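Local coordinates for periplasmic binding protein component of an ABC type zinc uptake transporter (Synechocystis sp., PDB 1PQ4) that probably captures zinc in the periplasm, holding the ion between its two lobes, for delivery to an ABC-type zinc uptake transporter, at residues 31-35 / 245-249; 131-137 / 197-203; 263-267 / 280-284. One frame throughout, in Å; residues are numbered along the deposited sequence.

Interaction 1: residues 31-35 / 245-249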
loop_
_atom_site.group_PDB
_atom_site.type_symbol
_atom_site.label_atom_id
_atom_site.label_comp_id
_atom_site.label_asym_id
_atom_site.label_seq_id
_atom_site.Cartn_x
_atom_site.Cartn_y
_atom_site.Cartn_z
ATOM N N PRO A 31 -7.847 -1.417 -10.239
ATOM C CA PRO A 31 -8.054 0.026 -10.406
ATOM C C PRO A 31 -7.787 0.739 -9.086
ATOM O O PRO A 31 -8.075 0.199 -8.002
ATOM C CB PRO A 31 -9.527 0.129 -10.776
ATOM C CG PRO A 31 -9.758 -1.136 -11.548
ATOM C CD PRO A 31 -9.064 -2.162 -10.636
ATOM N N GLY A 32 -7.302 1.970 -9.176
ATOM C CA GLY A 32 -6.998 2.716 -7.966
ATOM C C GLY A 32 -8.180 3.024 -7.065
ATOM O O GLY A 32 -7.991 3.324 -5.876
ATOM N N ASN A 33 -9.396 2.942 -7.600
ATOM C CA ASN A 33 -10.561 3.229 -6.778
ATOM C C ASN A 33 -11.300 1.990 -6.289
ATOM O O ASN A 33 -12.375 2.119 -5.735
ATOM C CB ASN A 33 -11.540 4.182 -7.520
ATOM C CG ASN A 33 -12.213 3.529 -8.696
ATOM O OD1 ASN A 33 -11.911 2.388 -9.049
ATOM N ND2 ASN A 33 -13.139 4.253 -9.323
ATOM N N ASN A 34 -10.744 0.789 -6.488
ATOM C CA ASN A 34 -11.402 -0.432 -6.021
ATOM C C ASN A 34 -10.741 -1.003 -4.746
ATOM O O ASN A 34 -9.543 -0.797 -4.518
ATOM C CB ASN A 34 -11.291 -1.529 -7.082
ATOM C CG ASN A 34 -12.223 -1.320 -8.269
ATOM O OD1 ASN A 34 -12.810 -2.268 -8.759
ATOM N ND2 ASN A 34 -12.347 -0.090 -8.734
ATOM N N ASP A 35 -11.509 -1.741 -3.944
ATOM C CA ASP A 35 -10.977 -2.413 -2.763
ATOM C C ASP A 35 -10.215 -3.616 -3.353
ATOM O O ASP A 35 -10.823 -4.530 -3.922
ATOM C CB ASP A 35 -12.127 -2.866 -1.853
ATOM C CG ASP A 35 -11.709 -3.952 -0.846
ATOM O OD1 ASP A 35 -10.489 -4.156 -0.605
ATOM O OD2 ASP A 35 -12.610 -4.602 -0.281
ATOM N N THR A 245 -10.690 6.287 0.030
ATOM C CA THR A 245 -11.495 6.403 -1.196
ATOM C C THR A 245 -12.122 5.123 -1.660
ATOM O O THR A 245 -13.182 5.150 -2.256
ATOM C CB THR A 245 -10.681 6.871 -2.430
ATOM O OG1 THR A 245 -9.326 7.201 -2.051
ATOM C CG2 THR A 245 -11.366 8.056 -3.063
ATOM N N GLN A 246 -11.454 4.000 -1.402
ATOM C CA GLN A 246 -11.959 2.709 -1.876
ATOM C C GLN A 246 -13.055 2.112 -1.017
ATOM O O GLN A 246 -13.594 1.079 -1.358
ATOM C CB GLN A 246 -10.799 1.694 -2.000
ATOM C CG GLN A 246 -9.712 2.125 -2.992
ATOM C CD GLN A 246 -8.729 3.153 -2.402
ATOM O OE1 GLN A 246 -7.906 3.757 -3.128
ATOM N NE2 GLN A 246 -8.807 3.350 -1.083
ATOM N N PHE A 247 -13.367 2.737 0.111
ATOM C CA PHE A 247 -14.400 2.189 0.980
ATOM C C PHE A 247 -15.379 3.300 1.316
ATOM O O PHE A 247 -15.060 4.476 1.213
ATOM C CB PHE A 247 -13.780 1.647 2.275
ATOM C CG PHE A 247 -12.663 0.655 2.047
ATOM C CD1 PHE A 247 -11.349 1.078 1.889
ATOM C CD2 PHE A 247 -12.938 -0.702 1.954
ATOM C CE1 PHE A 247 -10.328 0.161 1.639
ATOM C CE2 PHE A 247 -11.912 -1.630 1.703
ATOM C CZ PHE A 247 -10.622 -1.193 1.547
ATOM N N SER A 248 -16.580 2.921 1.710
ATOM C CA SER A 248 -17.583 3.902 2.069
ATOM C C SER A 248 -17.037 4.701 3.259
ATOM O O SER A 248 -16.367 4.132 4.137
ATOM C CB SER A 248 -18.856 3.189 2.503
ATOM O OG SER A 248 -19.649 4.108 3.206
ATOM N N THR A 249 -17.293 6.000 3.286
ATOM C CA THR A 249 -16.833 6.806 4.427
ATOM C C THR A 249 -17.992 7.057 5.378
ATOM O O THR A 249 -17.871 7.857 6.294
ATOM C CB THR A 249 -16.318 8.165 3.988
ATOM O OG1 THR A 249 -17.344 8.826 3.230
ATOM C CG2 THR A 249 -15.066 8.010 3.098
#

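Interaction 2: residues 131-137 / 197-203. With ZN (zinc ion), chain C.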
loop_
_atom_site.group_PDB
_atom_site.type_symbol
_atom_site.label_atom_id
_atom_site.label_comp_id
_atom_site.label_asym_id
_atom_site.label_seq_id
_atom_site.Cartn_x
_atom_site.Cartn_y
_atom_site.Cartn_z
ATOM N N ASP A 131 -0.191 -9.342 7.446
ATOM C CA ASP A 131 -0.757 -8.056 7.003
ATOM C C ASP A 131 -0.000 -7.804 5.717
ATOM O O ASP A 131 1.218 -7.693 5.715
ATOM C CB ASP A 131 -0.419 -6.967 8.009
ATOM C CG ASP A 131 -1.064 -5.633 7.653
ATOM O OD1 ASP A 131 -1.203 -5.315 6.446
ATOM O OD2 ASP A 131 -1.415 -4.917 8.595
ATOM N N PRO A 132 -0.714 -7.665 4.607
ATOM C CA PRO A 132 -0.020 -7.448 3.342
ATOM C C PRO A 132 0.323 -5.999 2.935
ATOM O O PRO A 132 0.917 -5.796 1.895
ATOM C CB PRO A 132 -0.995 -8.068 2.334
ATOM C CG PRO A 132 -2.316 -7.588 2.870
ATOM C CD PRO A 132 -2.176 -7.733 4.405
ATOM N N HIS A 133 0.007 -5.032 3.785
ATOM C CA HIS A 133 0.163 -3.640 3.374
ATOM C C HIS A 133 1.580 -3.113 3.449
ATOM O O HIS A 133 1.849 -2.010 3.969
ATOM C CB HIS A 133 -0.812 -2.804 4.205
ATOM C CG HIS A 133 -2.251 -3.216 4.056
ATOM N ND1 HIS A 133 -2.867 -4.115 4.913
ATOM C CD2 HIS A 133 -3.199 -2.837 3.165
ATOM C CE1 HIS A 133 -4.128 -4.260 4.563
ATOM N NE2 HIS A 133 -4.358 -3.496 3.511
ATOM N N ILE A 134 2.506 -3.915 2.937
ATOM C CA ILE A 134 3.916 -3.544 3.048
ATOM C C ILE A 134 4.351 -2.423 2.085
ATOM O O ILE A 134 5.458 -1.892 2.214
ATOM C CB ILE A 134 4.824 -4.790 2.805
ATOM C CG1 ILE A 134 4.529 -5.369 1.388
ATOM C CG2 ILE A 134 4.538 -5.830 3.933
ATOM C CD1 ILE A 134 4.587 -4.500 0.153
ATOM N N TRP A 135 3.474 -2.037 1.161
ATOM C CA TRP A 135 3.895 -1.030 0.184
ATOM C C TRP A 135 3.811 0.393 0.703
ATOM O O TRP A 135 4.150 1.342 -0.026
ATOM C CB TRP A 135 3.081 -1.167 -1.128
ATOM C CG TRP A 135 1.602 -0.788 -0.947
ATOM C CD1 TRP A 135 1.034 0.457 -1.057
ATOM C CD2 TRP A 135 0.542 -1.695 -0.655
ATOM N NE1 TRP A 135 -0.337 0.371 -0.860
ATOM C CE2 TRP A 135 -0.663 -0.940 -0.613
ATOM C CE3 TRP A 135 0.495 -3.088 -0.435
ATOM C CZ2 TRP A 135 -1.909 -1.533 -0.363
ATOM C CZ3 TRP A 135 -0.740 -3.680 -0.185
ATOM C CH2 TRP A 135 -1.928 -2.904 -0.157
ATOM N N LEU A 136 3.352 0.536 1.949
ATOM C CA LEU A 136 3.223 1.878 2.510
ATOM C C LEU A 136 4.315 2.186 3.521
ATOM O O LEU A 136 4.230 3.157 4.262
ATOM C CB LEU A 136 1.815 2.057 3.122
ATOM C CG LEU A 136 0.754 2.022 1.995
ATOM C CD1 LEU A 136 -0.623 1.793 2.623
ATOM C CD2 LEU A 136 0.773 3.293 1.151
ATOM N N SER A 137 5.333 1.320 3.579
ATOM C CA SER A 137 6.487 1.533 4.470
ATOM C C SER A 137 7.711 1.815 3.598
ATOM O O SER A 137 8.179 0.909 2.877
ATOM C CB SER A 137 6.763 0.266 5.287
ATOM O OG SER A 137 8.024 0.375 5.935
ATOM N N HIS A 197 -10.249 1.666 7.015
ATOM C CA HIS A 197 -9.608 0.378 6.656
ATOM C C HIS A 197 -8.147 0.425 7.120
ATOM O O HIS A 197 -7.409 1.357 6.781
ATOM C CB HIS A 197 -9.715 0.211 5.153
ATOM C CG HIS A 197 -8.975 -0.971 4.633
ATOM N ND1 HIS A 197 -9.427 -2.264 4.802
ATOM C CD2 HIS A 197 -7.810 -1.061 3.941
ATOM C CE1 HIS A 197 -8.582 -3.102 4.231
ATOM N NE2 HIS A 197 -7.590 -2.400 3.708
ATOM N N PRO A 198 -7.715 -0.590 7.894
ATOM C CA PRO A 198 -6.354 -0.628 8.421
ATOM C C PRO A 198 -5.300 -0.985 7.409
ATOM O O PRO A 198 -4.802 -2.100 7.361
ATOM C CB PRO A 198 -6.458 -1.633 9.582
ATOM C CG PRO A 198 -7.430 -2.651 9.043
ATOM C CD PRO A 198 -8.474 -1.798 8.281
ATOM N N SER A 199 -4.952 -0.055 6.564
ATOM C CA SER A 199 -3.888 -0.399 5.645
ATOM C C SER A 199 -2.580 0.238 6.085
ATOM O O SER A 199 -1.578 0.156 5.367
ATOM C CB SER A 199 -4.259 0.095 4.256
ATOM O OG SER A 199 -4.732 1.392 4.338
ATOM N N TRP A 200 -2.565 0.861 7.263
ATOM C CA TRP A 200 -1.371 1.616 7.651
ATOM C C TRP A 200 -0.550 1.044 8.810
ATOM O O TRP A 200 0.205 1.790 9.447
ATOM C CB TRP A 200 -1.774 3.082 7.999
ATOM C CG TRP A 200 -2.622 3.742 6.932
ATOM C CD1 TRP A 200 -3.996 3.744 6.839
ATOM C CD2 TRP A 200 -2.138 4.382 5.754
ATOM N NE1 TRP A 200 -4.391 4.344 5.659
ATOM C CE2 TRP A 200 -3.266 4.741 4.973
ATOM C CE3 TRP A 200 -0.854 4.688 5.275
ATOM C CZ2 TRP A 200 -3.146 5.380 3.741
ATOM C CZ3 TRP A 200 -0.734 5.333 4.046
ATOM C CH2 TRP A 200 -1.880 5.668 3.289
ATOM N N ALA A 201 -0.664 -0.261 9.087
ATOM C CA ALA A 201 0.080 -0.806 10.237
ATOM C C ALA A 201 1.614 -0.700 10.067
ATOM O O ALA A 201 2.328 -0.431 11.011
ATOM C CB ALA A 201 -0.330 -2.292 10.466
ATOM N N TYR A 202 2.135 -0.926 8.862
ATOM C CA TYR A 202 3.588 -0.852 8.695
ATOM C C TYR A 202 4.055 0.589 8.773
ATOM O O TYR A 202 5.055 0.919 9.400
ATOM C CB TYR A 202 3.981 -1.481 7.353
ATOM C CG TYR A 202 3.720 -2.988 7.390
ATOM C CD1 TYR A 202 4.681 -3.869 7.967
ATOM C CD2 TYR A 202 2.559 -3.524 6.855
ATOM C CE1 TYR A 202 4.485 -5.233 7.997
ATOM C CE2 TYR A 202 2.343 -4.935 6.853
ATOM C CZ TYR A 202 3.328 -5.777 7.431
ATOM O OH TYR A 202 3.183 -7.160 7.352
ATOM N N PHE A 203 3.291 1.457 8.118
ATOM C CA PHE A 203 3.604 2.895 8.117
ATOM C C PHE A 203 3.598 3.342 9.566
ATOM O O PHE A 203 4.500 4.034 10.045
ATOM C CB PHE A 203 2.500 3.624 7.278
ATOM C CG PHE A 203 2.594 5.116 7.327
ATOM C CD1 PHE A 203 3.424 5.794 6.458
ATOM C CD2 PHE A 203 1.832 5.837 8.246
ATOM C CE1 PHE A 203 3.505 7.213 6.497
ATOM C CE2 PHE A 203 1.900 7.235 8.289
ATOM C CZ PHE A 203 2.741 7.912 7.415
HETATM ZN ZN ZN C . -6.113 -3.040 2.426
HETATM O O HOH W 1 -2.125 -2.410 7.873
HETATM O O HOH W 2 1.017 -0.255 6.089
HETATM O O HOH W 3 -5.574 -1.466 0.867
#

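Interaction 3: residues 263-267 / 280-284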
loop_
_atom_site.group_PDB
_atom_site.type_symbol
_atom_site.label_atom_id
_atom_site.label_comp_id
_atom_site.label_asym_id
_atom_site.label_seq_id
_atom_site.Cartn_x
_atom_site.Cartn_y
_atom_site.Cartn_z
ATOM N N VAL A 263 -13.387 15.214 8.596
ATOM C CA VAL A 263 -13.218 13.962 7.829
ATOM C C VAL A 263 -12.265 14.137 6.651
ATOM O O VAL A 263 -12.495 14.972 5.776
ATOM C CB VAL A 263 -14.565 13.484 7.249
ATOM C CG1 VAL A 263 -14.346 12.353 6.257
ATOM C CG2 VAL A 263 -15.471 12.990 8.379
ATOM N N GLU A 264 -11.188 13.354 6.609
ATOM C CA GLU A 264 -10.220 13.472 5.496
ATOM C C GLU A 264 -10.045 12.111 4.855
ATOM O O GLU A 264 -10.309 11.094 5.506
ATOM C CB GLU A 264 -8.845 13.907 6.010
ATOM C CG GLU A 264 -8.760 15.354 6.424
ATOM C CD GLU A 264 -8.129 16.230 5.364
ATOM O OE1 GLU A 264 -8.389 16.012 4.155
ATOM O OE2 GLU A 264 -7.379 17.149 5.751
ATOM N N LEU A 265 -9.613 12.104 3.597
ATOM C CA LEU A 265 -9.385 10.874 2.862
ATOM C C LEU A 265 -7.917 10.527 2.830
ATOM O O LEU A 265 -7.062 11.407 2.707
ATOM C CB LEU A 265 -9.836 11.001 1.417
ATOM C CG LEU A 265 -11.342 11.045 1.155
ATOM C CD1 LEU A 265 -11.620 10.948 -0.344
ATOM C CD2 LEU A 265 -11.990 9.896 1.893
ATOM N N LEU A 266 -7.611 9.244 2.974
ATOM C CA LEU A 266 -6.210 8.809 2.832
ATOM C C LEU A 266 -6.357 7.816 1.676
ATOM O O LEU A 266 -7.388 7.122 1.569
ATOM C CB LEU A 266 -5.691 8.107 4.092
ATOM C CG LEU A 266 -5.608 8.945 5.354
ATOM C CD1 LEU A 266 -4.944 8.127 6.488
ATOM C CD2 LEU A 266 -4.792 10.209 5.080
ATOM N N ASP A 267 -5.406 7.783 0.764
ATOM C CA ASP A 267 -5.526 6.867 -0.365
ATOM C C ASP A 267 -4.365 5.862 -0.304
ATOM O O ASP A 267 -3.235 6.186 -0.683
ATOM C CB ASP A 267 -5.419 7.624 -1.677
ATOM C CG ASP A 267 -5.703 6.743 -2.855
ATOM O OD1 ASP A 267 -5.806 5.489 -2.669
ATOM O OD2 ASP A 267 -5.813 7.300 -3.973
ATOM N N VAL A 280 -0.076 12.185 3.315
ATOM C CA VAL A 280 -0.655 11.408 4.412
ATOM C C VAL A 280 -0.077 11.809 5.749
ATOM O O VAL A 280 -0.809 12.022 6.753
ATOM C CB VAL A 280 -0.466 9.849 4.212
ATOM C CG1 VAL A 280 -0.864 9.092 5.482
ATOM C CG2 VAL A 280 -1.382 9.389 3.052
ATOM N N ALA A 281 1.238 11.940 5.771
ATOM C CA ALA A 281 1.918 12.309 7.002
ATOM C C ALA A 281 1.469 13.730 7.458
ATOM O O ALA A 281 1.209 13.973 8.641
ATOM C CB ALA A 281 3.459 12.276 6.769
ATOM N N GLN A 282 1.403 14.655 6.509
ATOM C CA GLN A 282 0.960 16.019 6.838
ATOM C C GLN A 282 -0.484 16.015 7.348
ATOM O O GLN A 282 -0.836 16.782 8.278
ATOM C CB GLN A 282 1.078 16.907 5.604
ATOM C CG GLN A 282 2.531 17.090 5.252
ATOM C CD GLN A 282 2.716 17.789 3.929
ATOM O OE1 GLN A 282 1.906 17.617 3.000
ATOM N NE2 GLN A 282 3.798 18.563 3.817
ATOM N N LYS A 283 -1.332 15.179 6.734
ATOM C CA LYS A 283 -2.717 15.085 7.231
ATOM C C LYS A 283 -2.783 14.590 8.640
ATOM O O LYS A 283 -3.571 15.069 9.475
ATOM C CB LYS A 283 -3.559 14.161 6.350
ATOM C CG LYS A 283 -4.128 14.916 5.159
ATOM C CD LYS A 283 -4.902 14.056 4.196
ATOM C CE LYS A 283 -5.402 14.974 3.046
ATOM N NZ LYS A 283 -5.865 14.154 1.897
ATOM N N ILE A 284 -1.949 13.608 8.944
ATOM C CA ILE A 284 -1.964 13.076 10.290
ATOM C C ILE A 284 -1.409 14.106 11.255
ATOM O O ILE A 284 -1.933 14.282 12.356
ATOM C CB ILE A 284 -1.148 11.764 10.379
ATOM C CG1 ILE A 284 -1.956 10.634 9.720
ATOM C CG2 ILE A 284 -0.858 11.410 11.843
ATOM C CD1 ILE A 284 -2.553 10.834 8.329
HETATM O O HOH W 4 -5.798 16.607 8.757
#

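Interaction 1: residues 31-35 / 245-249
Asp-35 leans obliquely on the ring of Phe-247. The carboxylate plane and the ring plane stand 49° apart, and carbon CG of Asp-35 lies 3.5 Å from CE2 of Phe-247. Both oxygens stay near the far end of the ring without bonding to it. The torsion of Asp-35 explains the pose: with CG turned anti to its own backbone N (chi1 161°), the carboxylate swings alongside its carbonyl and reaches the ring with its broad middle, while OD1 takes the backbone N of His-37, a zinc ligand, and OD2 makes a weak hydrogen bond with Thr-38 OG1. An alanine here is likely to leave the backbone N of His-37 without its acceptor and open a gap beside Phe-247, allowing the zinc-bearing loop more play. The ring of Phe-247 is itself stacked with that of His-197, another ligand of the metal.

This is a contact across the mouth of the cleft of a two-lobed solute-binding protein: residues 31-35 follow strand 24-28 of one lobe, and residues 245-249 follow strand 240-244 of the other.

The second meeting, which buries more of its residue than the first, is of a side chain with backbone. The chain of Gln-246 is bent about CB-CG (chi2 80°), which lays its aliphatic part against the type I turn of Pro-31 to Asn-34. Its CG lies 3.3 Å from Asn-34 O and also touches the carbonyl carbon of Asn-33, while its CB faces the backbone N of Asp-35 at a looser distance. The turn is closed by the bond from Asn-34 N to Pro-31 O, 3.1 Å long.

Interaction 2: residues 131-137 / 197-203
Zinc joins His-133 to His-197 in the metal site of this family 9 solute-binding protein, each NE2 lying 2.1 Å from the ion. His-37 and water 3 complete the site. The two rings meet obliquely, their planes 70° apart.

Hydrogen bonds position the first imidazole. Asp-131 OD1 receives His-133 ND1 on its syn side, at 2.6 Å and nearly in the imidazole plane, and on its anti side the backbone N of His-133, at 2.9 Å, an Asx turn. The two bonds fix the carboxylate, and the ND1 bond together with the zinc bond should hold the ring's rotation; the carboxylate probably also makes NE2 a stronger electron donor to zinc. His-197 ND1 is hydrogen-bonded to Glu-215. Tyr-202 OH donates to Asp-131 O at 2.6 Å, in the carbonyl plane and on a lone pair. Two waters bridge the segments: water 1 joins the Asp-131 carboxylate, through OD2, to Pro-198 O and Ala-201 N, and water 2 joins backbone atoms only, His-133 O, Ser-199 O and Tyr-202 N.

Three CH-pi contacts add to this. Ser-199 CA sits over the centre of the His-133 ring, 3.6 Å from its centroid. Ile-134 CG2 lies over a face of Tyr-202, 3.9 Å from the centroid. Leu-136, with CG anti to its carbonyl carbon (chi1 -67°), sets CD1 over the six-membered ring of Trp-200.

One polar atom is buried without a partner: Leu-136 O, at the edge of the Phe-203 ring and 3.5 Å from Phe-203 CB.

Interaction 3: residues 263-267 / 280-284
Lys-283 reaches from helix 273-288 to the strand beside it, its chain fully extended beyond CG. Because CG starts anti to the carbonyl carbon (chi1 -85°), the straight chain delivers NZ to the carbonyl oxygen of Leu-265, a hydrogen bond of 3.1 Å lying in the carbonyl plane. Glu-264 takes the contrasting shape. Its chain is bent about CB-CG, with chi2 near -100°, and the carboxylate comes obliquely across the lysine: OE1 is 3.4 Å from CE but 3.9 Å from NZ of Lys-283, so the salt bridge is long. Water 4 adds a second link, donating to Lys-283 O at 2.8 Å and weakly to Glu-264 OE2.

Deeper in, CD2 of Leu-266 touches CD of Lys-283 at 3.9 Å, the two chains sliding past each other in opposite directions, and on another side meets CG2 of Val-280 at 4.1 Å.

The axes of strand residues 263-266 and helix residues 280-284 run nearly antiparallel, at 158°, and approach to 9.5 Å: a beta-alpha unit, its helix packed back across the strand. Strand 240-244 pairs with the strand in parallel and adds Phe-242 beside Leu-266 and Ile-284, while Ala-281 turns to helix 160-185.

How the interactions relate
The three contacts form a triangle, their centres 14 to 15 Å apart. Interaction 2 is nested in the chain loop closed by interaction 1, and interaction 3 follows both. Interactions 1 and 2 each bring an N-terminal-lobe loop against the C-terminal lobe, flanking the zinc cleft; interaction 3 lies wholly within the C-terminal lobe. Trp-200 joins interactions 2 and 3, its ring packing on Leu-266 and Val-280, while Thr-245 and Thr-249 of interaction 1 meet Leu-265 of interaction 3. The loop after strand 240-244 reaches the cleft, whereas its partner strand 262-266 is packed on helix 273-288, which places the zinc site at the edge of this lobe.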